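Local coordinates for protein potential RNA-dependent RNA polymerase (Human picobirnavirus, PDB 5I62) that catalyses RNA-directed RNA synthesis and probably serves both transcription and genome replication of a small double-stranded RNA virus, at residues F269-Q274 with Y315-M320; S144-K149 with M171-R176. One frame throughout, in Å; residues are numbered along the deposited sequence.

Overall arrangement
From the N terminus, interaction 2 comes first. It joins loop 144-149 to the hairpin that strands 168-173 and 176-189 form, and so closes a loop holding helix 150-157 and strand 160-165. Interaction 1 opens later and closes a 40-residue excursion between the start of helix 271-284 and the loop before helix 327-345. The two lie in series and neither nest nor cross. The centres of interactions 1 and 2 are about 25 Å apart, and the nearest atoms of interactions 1 and 2 are about 11 Å apart. One mixed sheet links them: it holds the hairpin and also strand 312-314, which leads into 315-320. Tyr11 is a second link, hydrogen-bonded to both Ser144 and Tyr315.

Interaction 1: F269-Q274 with Y315-M320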
ATOM      1  N   PHE A 269       4.615   1.290  14.391  1.00 19.16           N
ATOM      2  CA  PHE A 269       3.616   2.342  14.603  1.00 17.17           C
ATOM      3  C   PHE A 269       3.048   2.160  16.009  1.00 19.36           C
ATOM      4  O   PHE A 269       1.990   1.567  16.225  1.00 19.03           O
ATOM      5  CB  PHE A 269       2.545   2.295  13.516  1.00 17.87           C
ATOM      6  CG  PHE A 269       1.853   3.605  13.289  1.00 16.99           C
ATOM      7  CD1 PHE A 269       2.450   4.605  12.526  1.00 17.87           C
ATOM      8  CD2 PHE A 269       0.614   3.843  13.842  1.00 17.28           C
ATOM      9  CE1 PHE A 269       1.811   5.821  12.321  1.00 16.92           C
ATOM     10  CE2 PHE A 269      -0.030   5.068  13.655  1.00 18.56           C
ATOM     11  CZ  PHE A 269       0.558   6.047  12.885  1.00 16.30           C
ATOM     12  N   ASN A 270       3.765   2.725  16.977  1.00 17.08           N
ATOM     13  CA  ASN A 270       3.660   2.397  18.395  1.00 16.00           C
ATOM     14  C   ASN A 270       2.603   3.280  19.067  1.00 15.11           C
ATOM     15  O   ASN A 270       1.995   4.135  18.434  1.00 15.06           O
ATOM     16  CB  ASN A 270       5.045   2.544  19.015  1.00 15.10           C
ATOM     17  CG  ASN A 270       5.611   3.947  18.814  1.00 14.41           C
ATOM     18  OD1 ASN A 270       4.916   4.944  19.003  1.00 16.61           O
ATOM     19  ND2 ASN A 270       6.873   4.018  18.417  1.00 13.21           N
ATOM     20  N   PRO A 271       2.360   3.098  20.374  1.00 15.02           N
ATOM     21  CA  PRO A 271       1.299   3.876  21.031  1.00 15.48           C
ATOM     22  C   PRO A 271       1.544   5.374  21.032  1.00 16.13           C
ATOM     23  O   PRO A 271       0.585   6.135  21.146  1.00 14.39           O
ATOM     24  CB  PRO A 271       1.280   3.316  22.460  1.00 17.09           C
ATOM     25  CG  PRO A 271       1.729   1.874  22.289  1.00 18.49           C
ATOM     26  CD  PRO A 271       2.810   1.973  21.231  1.00 16.15           C
ATOM     27  N   THR A 272       2.795   5.819  20.910  1.00 15.68           N
ATOM     28  CA  THR A 272       3.032   7.249  20.783  1.00 16.76           C
ATOM     29  C   THR A 272       2.507   7.753  19.446  1.00 16.48           C
ATOM     30  O   THR A 272       1.761   8.738  19.392  1.00 17.60           O
ATOM     31  CB  THR A 272       4.527   7.539  20.953  1.00 17.59           C
ATOM     32  OG1 THR A 272       4.948   7.078  22.242  1.00 19.39           O
ATOM     33  CG2 THR A 272       4.798   9.029  20.855  1.00 18.87           C
ATOM     34  N   CYS A 273       2.852   7.055  18.358  1.00 12.24           N
ATOM     35  CA  CYS A 273       2.309   7.390  17.045  1.00 16.03           C
ATOM     36  C   CYS A 273       0.788   7.296  17.033  1.00 15.79           C
ATOM     37  O   CYS A 273       0.110   8.153  16.458  1.00 14.62           O
ATOM     38  CB  CYS A 273       2.883   6.471  15.971  1.00 16.34           C
ATOM     39  SG  CYS A 273       4.644   6.642  15.732  1.00 21.74           S
ATOM     40  N   GLN A 274       0.241   6.242  17.646  1.00 15.94           N
ATOM     41  CA  GLN A 274      -1.205   6.050  17.661  1.00 16.60           C
ATOM     42  C   GLN A 274      -1.909   7.230  18.329  1.00 16.57           C
ATOM     43  O   GLN A 274      -2.968   7.680  17.874  1.00 16.43           O
ATOM     44  CB  GLN A 274      -1.545   4.740  18.378  1.00 16.02           C
ATOM     45  CG  GLN A 274      -1.042   3.470  17.688  1.00 15.70           C
ATOM     46  CD  GLN A 274      -0.925   2.277  18.665  1.00 16.98           C
ATOM     47  OE1 GLN A 274      -1.707   2.160  19.612  1.00 16.74           O
ATOM     48  NE2 GLN A 274       0.069   1.404  18.435  1.00 14.68           N
ATOM     49  N   TYR A 315      -2.433 -12.729  21.184  1.00 15.98           N
ATOM     50  CA  TYR A 315      -3.083 -11.565  21.790  1.00 16.62           C
ATOM     51  C   TYR A 315      -2.049 -10.505  22.167  1.00 15.51           C
ATOM     52  O   TYR A 315      -0.846 -10.763  22.174  1.00 18.18           O
ATOM     53  CB  TYR A 315      -3.892 -11.961  23.034  1.00 19.92           C
ATOM     54  CG  TYR A 315      -4.935 -13.034  22.766  1.00 19.09           C
ATOM     55  CD1 TYR A 315      -4.587 -14.382  22.738  1.00 18.97           C
ATOM     56  CD2 TYR A 315      -6.259 -12.691  22.521  1.00 19.51           C
ATOM     57  CE1 TYR A 315      -5.559 -15.375  22.483  1.00 22.98           C
ATOM     58  CE2 TYR A 315      -7.223 -13.665  22.253  1.00 21.45           C
ATOM     59  CZ  TYR A 315      -6.871 -14.999  22.243  1.00 19.96           C
ATOM     60  OH  TYR A 315      -7.844 -15.950  21.966  1.00 19.89           O
ATOM     61  N   GLY A 316      -2.535  -9.307  22.488  1.00 16.55           N
ATOM     62  CA  GLY A 316      -1.699  -8.221  22.959  1.00 17.55           C
ATOM     63  C   GLY A 316      -1.644  -7.059  21.966  1.00 16.83           C
ATOM     64  O   GLY A 316      -2.014  -7.177  20.796  1.00 16.87           O
ATOM     65  N   ILE A 317      -1.168  -5.905  22.453  1.00 16.71           N
ATOM     66  CA  ILE A 317      -1.072  -4.749  21.563  1.00 15.46           C
ATOM     67  C   ILE A 317       0.074  -4.947  20.573  1.00 16.91           C
ATOM     68  O   ILE A 317       1.017  -5.712  20.813  1.00 16.45           O
ATOM     69  CB  ILE A 317      -0.916  -3.429  22.344  1.00 15.87           C
ATOM     70  CG1 ILE A 317       0.380  -3.416  23.162  1.00 20.66           C
ATOM     71  CG2 ILE A 317      -2.141  -3.176  23.217  1.00 19.29           C
ATOM     72  CD1 ILE A 317       0.736  -2.013  23.703  1.00 22.06           C
ATOM     73  N   HIS A 318      -0.018  -4.269  19.437  1.00 13.30           N
ATOM     74  CA  HIS A 318       0.956  -4.450  18.369  1.00 15.82           C
ATOM     75  C   HIS A 318       0.951  -3.196  17.498  1.00 14.49           C
ATOM     76  O   HIS A 318       0.220  -2.237  17.761  1.00 18.31           O
ATOM     77  CB  HIS A 318       0.645  -5.726  17.565  1.00 14.60           C
ATOM     78  CG  HIS A 318      -0.787  -5.822  17.119  1.00 14.53           C
ATOM     79  ND1 HIS A 318      -1.317  -5.034  16.121  1.00 16.33           N
ATOM     80  CD2 HIS A 318      -1.799  -6.621  17.538  1.00 14.98           C
ATOM     81  CE1 HIS A 318      -2.589  -5.343  15.939  1.00 16.65           C
ATOM     82  NE2 HIS A 318      -2.909  -6.304  16.788  1.00 15.13           N
ATOM     83  N   GLY A 319       1.793  -3.201  16.468  1.00 17.36           N
ATOM     84  CA  GLY A 319       1.831  -2.098  15.537  1.00 17.52           C
ATOM     85  C   GLY A 319       0.594  -2.096  14.649  1.00 19.48           C
ATOM     86  O   GLY A 319      -0.374  -2.825  14.863  1.00 20.60           O
ATOM     87  N   MET A 320       0.644  -1.252  13.618  1.00 20.31           N
ATOM     88  CA  MET A 320      -0.469  -1.151  12.687  1.00 17.45           C
ATOM     89  C   MET A 320      -0.782  -2.506  12.073  1.00 18.12           C
ATOM     90  O   MET A 320       0.061  -3.104  11.404  1.00 17.75           O
ATOM     91  CB  MET A 320      -0.159  -0.148  11.587  1.00 15.88           C
ATOM     92  CG  MET A 320      -1.175  -0.174  10.473  1.00 17.15           C
ATOM     93  SD  MET A 320      -2.788   0.402  11.044  1.00 21.32           S
ATOM     94  CE  MET A 320      -2.459   2.185  11.099  1.00 18.05           C
TER
HETATM   95  O   HOH W   1       0.151  -0.785  20.058  1.00 21.09           O
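Phe269 and Met320 meet where two conserved polymerase elements adjoin, just after motif A, whose sequence pattern is DFSKFD, and just before the glycine-rich motif B loop. The backbone of Met320 also bonds to Asp266 in motif A. Phe269 CB lies 4.0 Å from Met320 N and packs on Met320 CB. The backbones come closer still, with Phe269 O 3.7 Å from Gly319 CA. The Phe269 ring lies with one face over Cys273 CB, and Met320 CE comes up obliquely. Glu331 and Val334 of helix 327-345 also touch the Phe269 side chain.

Asn270 caps helix 271-284: its OD1 accepts from Cys273 N at 3.0 Å and more weakly from Thr272 N. In the first turn, Pro271 CG rests 4.3 Å from Ile317 CD1, an apolar touch at the margin. The His318 CB is directed away from 269-274. His318 ND1 donates to Gly319 O at 2.7 Å, and its NE2 bonds to Ile304 O.

The polar link runs through Gln274. Its NE2 donates to Phe269 O at 2.9 Å, almost straight (172°) and in the plane of both groups. NE2 also donates to a water, which in turn donates to His318 O at 2.7 Å.

Interaction 2: S144-K149 with M171-R176; sequences SPYFSK and MRQNGR
Gln173 and Pro145 reach toward each other tip to tip, joining the 168-173/176-189 hairpin to the loop before helix 150-157. The hairpin turns through a type I' beta turn from Gln173 to Arg176. Gln173 CG is anti to the carbonyl carbon (chi1 -56°), and the chain beyond is extended. Its amide ends against Pro145 CD, with OE1 at 3.7 Å and NE2 at 3.8 Å.

Tyr146 and Gln173 slide past each other in opposite directions, ring and amide planes 45° apart. Gln173 NE2 sits obliquely to the ring, 4.0 Å from Tyr146 CE2. Pro145 CG lies over one face of the same ring, toward its rim. Lys156 adds a cation-pi contact.

Tyr146 and Arg176 cross at about a right angle. The Tyr146 OH stands over one face of the guanidinium, 3.8 Å from Arg176 NE. Arg176 NH1 turns back to donate to Asn174 O within the turn. Met171 bends at its last torsion. Its CE meets Ser144 OG at 3.7 Å and packs on Pro145 CD. That hydroxyl is hydrogen-bonded to Tyr11 O.

Two waters carry the polar part. One donates to both Ser144 O and Gln173 OE1. The other accepts from Gln173 NE2 and is 2.6 Å from Tyr146 OH. Each end of the buried Gln173 amide has a water partner, and the hairpin meets the loop through solvent-mediated bonds and van der Waals packing.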
ATOM      1  N   SER A 144     -12.979 -12.859   9.886  1.00 17.66           N
ATOM      2  CA  SER A 144     -13.667 -13.358  11.062  1.00 17.60           C
ATOM      3  C   SER A 144     -15.098 -12.788  11.141  1.00 15.40           C
ATOM      4  O   SER A 144     -15.285 -11.597  10.894  1.00 15.83           O
ATOM      5  CB  SER A 144     -12.811 -12.959  12.277  1.00 18.24           C
ATOM      6  OG  SER A 144     -13.478 -13.083  13.491  1.00 24.43           O
ATOM      7  N   PRO A 145     -16.115 -13.624  11.457  1.00 19.28           N
ATOM      8  CA  PRO A 145     -16.110 -15.072  11.684  1.00 16.99           C
ATOM      9  C   PRO A 145     -16.443 -15.961  10.473  1.00 16.84           C
ATOM     10  O   PRO A 145     -16.157 -17.161  10.505  1.00 18.76           O
ATOM     11  CB  PRO A 145     -17.207 -15.251  12.734  1.00 18.28           C
ATOM     12  CG  PRO A 145     -18.245 -14.285  12.276  1.00 17.21           C
ATOM     13  CD  PRO A 145     -17.432 -13.046  11.791  1.00 17.35           C
ATOM     14  N   TYR A 146     -17.060 -15.408   9.437  1.00 16.09           N
ATOM     15  CA  TYR A 146     -17.570 -16.252   8.360  1.00 18.94           C
ATOM     16  C   TYR A 146     -16.524 -16.619   7.320  1.00 21.30           C
ATOM     17  O   TYR A 146     -16.676 -17.651   6.668  1.00 20.00           O
ATOM     18  CB  TYR A 146     -18.748 -15.586   7.652  1.00 21.07           C
ATOM     19  CG  TYR A 146     -19.939 -15.403   8.569  1.00 20.54           C
ATOM     20  CD1 TYR A 146     -20.651 -16.509   9.048  1.00 20.81           C
ATOM     21  CD2 TYR A 146     -20.347 -14.136   8.956  1.00 18.57           C
ATOM     22  CE1 TYR A 146     -21.744 -16.346   9.900  1.00 21.02           C
ATOM     23  CE2 TYR A 146     -21.423 -13.959   9.811  1.00 19.22           C
ATOM     24  CZ  TYR A 146     -22.119 -15.072  10.275  1.00 21.16           C
ATOM     25  OH  TYR A 146     -23.189 -14.889  11.111  1.00 18.35           O
ATOM     26  N   PHE A 147     -15.483 -15.810   7.139  1.00 18.32           N
ATOM     27  CA  PHE A 147     -14.440 -16.103   6.149  1.00 21.93           C
ATOM     28  C   PHE A 147     -15.040 -16.439   4.777  1.00 21.26           C
ATOM     29  O   PHE A 147     -14.685 -17.431   4.135  1.00 23.50           O
ATOM     30  CB  PHE A 147     -13.528 -17.227   6.635  1.00 18.86           C
ATOM     31  CG  PHE A 147     -12.131 -17.160   6.067  1.00 25.22           C
ATOM     32  CD1 PHE A 147     -11.202 -16.253   6.566  1.00 23.65           C
ATOM     33  CD2 PHE A 147     -11.750 -18.005   5.033  1.00 25.10           C
ATOM     34  CE1 PHE A 147      -9.908 -16.192   6.032  1.00 24.52           C
ATOM     35  CE2 PHE A 147     -10.474 -17.951   4.504  1.00 24.24           C
ATOM     36  CZ  PHE A 147      -9.553 -17.050   5.007  1.00 26.12           C
ATOM     37  N   SER A 148     -15.974 -15.604   4.340  1.00 19.80           N
ATOM     38  CA  SER A 148     -16.613 -15.723   3.038  1.00 25.66           C
ATOM     39  C   SER A 148     -16.418 -14.422   2.280  1.00 23.81           C
ATOM     40  O   SER A 148     -15.719 -13.509   2.732  1.00 24.94           O
ATOM     41  CB  SER A 148     -18.110 -16.035   3.162  1.00 25.35           C
ATOM     42  OG  SER A 148     -18.334 -17.001   4.163  1.00 32.23           O
ATOM     43  N   LYS A 149     -17.048 -14.335   1.115  1.00 26.24           N
ATOM     44  CA  LYS A 149     -17.141 -13.052   0.434  1.00 28.35           C
ATOM     45  C   LYS A 149     -18.087 -12.144   1.208  1.00 26.82           C
ATOM     46  O   LYS A 149     -19.161 -12.576   1.638  1.00 25.20           O
ATOM     47  CB  LYS A 149     -17.620 -13.237  -1.002  1.00 35.39           C
ATOM     48  CG  LYS A 149     -16.494 -13.605  -1.981  1.00 41.18           C
ATOM     49  CD  LYS A 149     -16.984 -14.410  -3.166  1.00 47.15           C
ATOM     50  CE  LYS A 149     -18.401 -14.039  -3.542  1.00 54.52           C
ATOM     51  NZ  LYS A 149     -18.633 -12.575  -3.793  1.00 53.88           N
ATOM     52  N   MET A 171     -17.315  -8.600  19.081  1.00 16.58           N
ATOM     53  CA  MET A 171     -18.062  -8.217  17.880  1.00 16.70           C
ATOM     54  C   MET A 171     -19.506  -8.676  18.034  1.00 17.03           C
ATOM     55  O   MET A 171     -19.792  -9.876  17.946  1.00 16.99           O
ATOM     56  CB  MET A 171     -17.435  -8.811  16.626  1.00 13.28           C
ATOM     57  CG  MET A 171     -15.936  -8.543  16.513  1.00 14.90           C
ATOM     58  SD  MET A 171     -15.303  -8.821  14.861  1.00 17.88           S
ATOM     59  CE  MET A 171     -15.860 -10.518  14.536  1.00 17.03           C
ATOM     60  N   ARG A 172     -20.411  -7.729  18.266  1.00 15.49           N
ATOM     61  CA  ARG A 172     -21.845  -8.010  18.231  1.00 19.51           C
ATOM     62  C   ARG A 172     -22.341  -7.775  16.810  1.00 21.21           C
ATOM     63  O   ARG A 172     -22.241  -6.660  16.297  1.00 19.92           O
ATOM     64  CB  ARG A 172     -22.620  -7.130  19.213  1.00 19.86           C
ATOM     65  CG  ARG A 172     -22.525  -7.537  20.662  1.00 24.87           C
ATOM     66  CD  ARG A 172     -23.406  -8.754  20.992  1.00 32.81           C
ATOM     67  NE  ARG A 172     -24.828  -8.576  20.686  1.00 31.14           N
ATOM     68  CZ  ARG A 172     -25.746  -9.535  20.822  1.00 29.71           C
ATOM     69  NH1 ARG A 172     -25.394 -10.742  21.264  1.00 29.24           N
ATOM     70  NH2 ARG A 172     -27.017  -9.288  20.522  1.00 32.18           N
ATOM     71  N   GLN A 173     -22.871  -8.813  16.174  1.00 15.97           N
ATOM     72  CA  GLN A 173     -23.277  -8.743  14.773  1.00 18.84           C
ATOM     73  C   GLN A 173     -24.696  -9.269  14.664  1.00 19.87           C
ATOM     74  O   GLN A 173     -24.911 -10.472  14.831  1.00 16.15           O
ATOM     75  CB  GLN A 173     -22.346  -9.558  13.873  1.00 18.77           C
ATOM     76  CG  GLN A 173     -20.889  -9.174  13.977  1.00 18.26           C
ATOM     77  CD  GLN A 173     -19.990 -10.014  13.089  1.00 22.06           C
ATOM     78  OE1 GLN A 173     -18.783  -9.795  13.060  1.00 16.53           O
ATOM     79  NE2 GLN A 173     -20.584 -10.980  12.340  1.00 16.21           N
ATOM     80  N   ASN A 174     -25.649  -8.370  14.398  1.00 22.28           N
ATOM     81  CA  ASN A 174     -27.059  -8.713  14.204  1.00 23.57           C
ATOM     82  C   ASN A 174     -27.512  -9.866  15.097  1.00 20.19           C
ATOM     83  O   ASN A 174     -27.902 -10.921  14.594  1.00 20.89           O
ATOM     84  CB  ASN A 174     -27.323  -9.056  12.732  1.00 19.89           C
ATOM     85  CG  ASN A 174     -28.802  -9.101  12.402  1.00 27.82           C
ATOM     86  OD1 ASN A 174     -29.621  -8.604  13.168  1.00 25.81           O
ATOM     87  ND2 ASN A 174     -29.148  -9.694  11.260  1.00 26.36           N
ATOM     88  N   GLY A 175     -27.421  -9.702  16.422  1.00 22.89           N
ATOM     89  CA  GLY A 175     -27.926 -10.710  17.346  1.00 19.59           C
ATOM     90  C   GLY A 175     -26.933 -11.762  17.796  1.00 19.82           C
ATOM     91  O   GLY A 175     -27.239 -12.511  18.725  1.00 18.86           O
ATOM     92  N   ARG A 176     -25.761 -11.849  17.173  1.00 17.56           N
ATOM     93  CA  ARG A 176     -24.710 -12.774  17.564  1.00 18.56           C
ATOM     94  C   ARG A 176     -23.602 -12.019  18.296  1.00 18.32           C
ATOM     95  O   ARG A 176     -23.344 -10.855  18.010  1.00 18.05           O
ATOM     96  CB  ARG A 176     -24.101 -13.467  16.343  1.00 17.21           C
ATOM     97  CG  ARG A 176     -25.028 -14.396  15.585  1.00 16.63           C
ATOM     98  CD  ARG A 176     -25.856 -13.642  14.547  1.00 18.42           C
ATOM     99  NE  ARG A 176     -26.190 -14.489  13.398  1.00 21.86           N
ATOM    100  CZ  ARG A 176     -26.920 -14.082  12.367  1.00 23.37           C
ATOM    101  NH1 ARG A 176     -27.399 -12.842  12.349  1.00 19.37           N
ATOM    102  NH2 ARG A 176     -27.171 -14.909  11.354  1.00 22.47           N
TER
HETATM  103  O   HOH W   2     -17.153  -9.668  10.990  1.00 13.69           O
HETATM  104  O   HOH W   3     -23.018 -12.817  12.658  1.00 17.53           O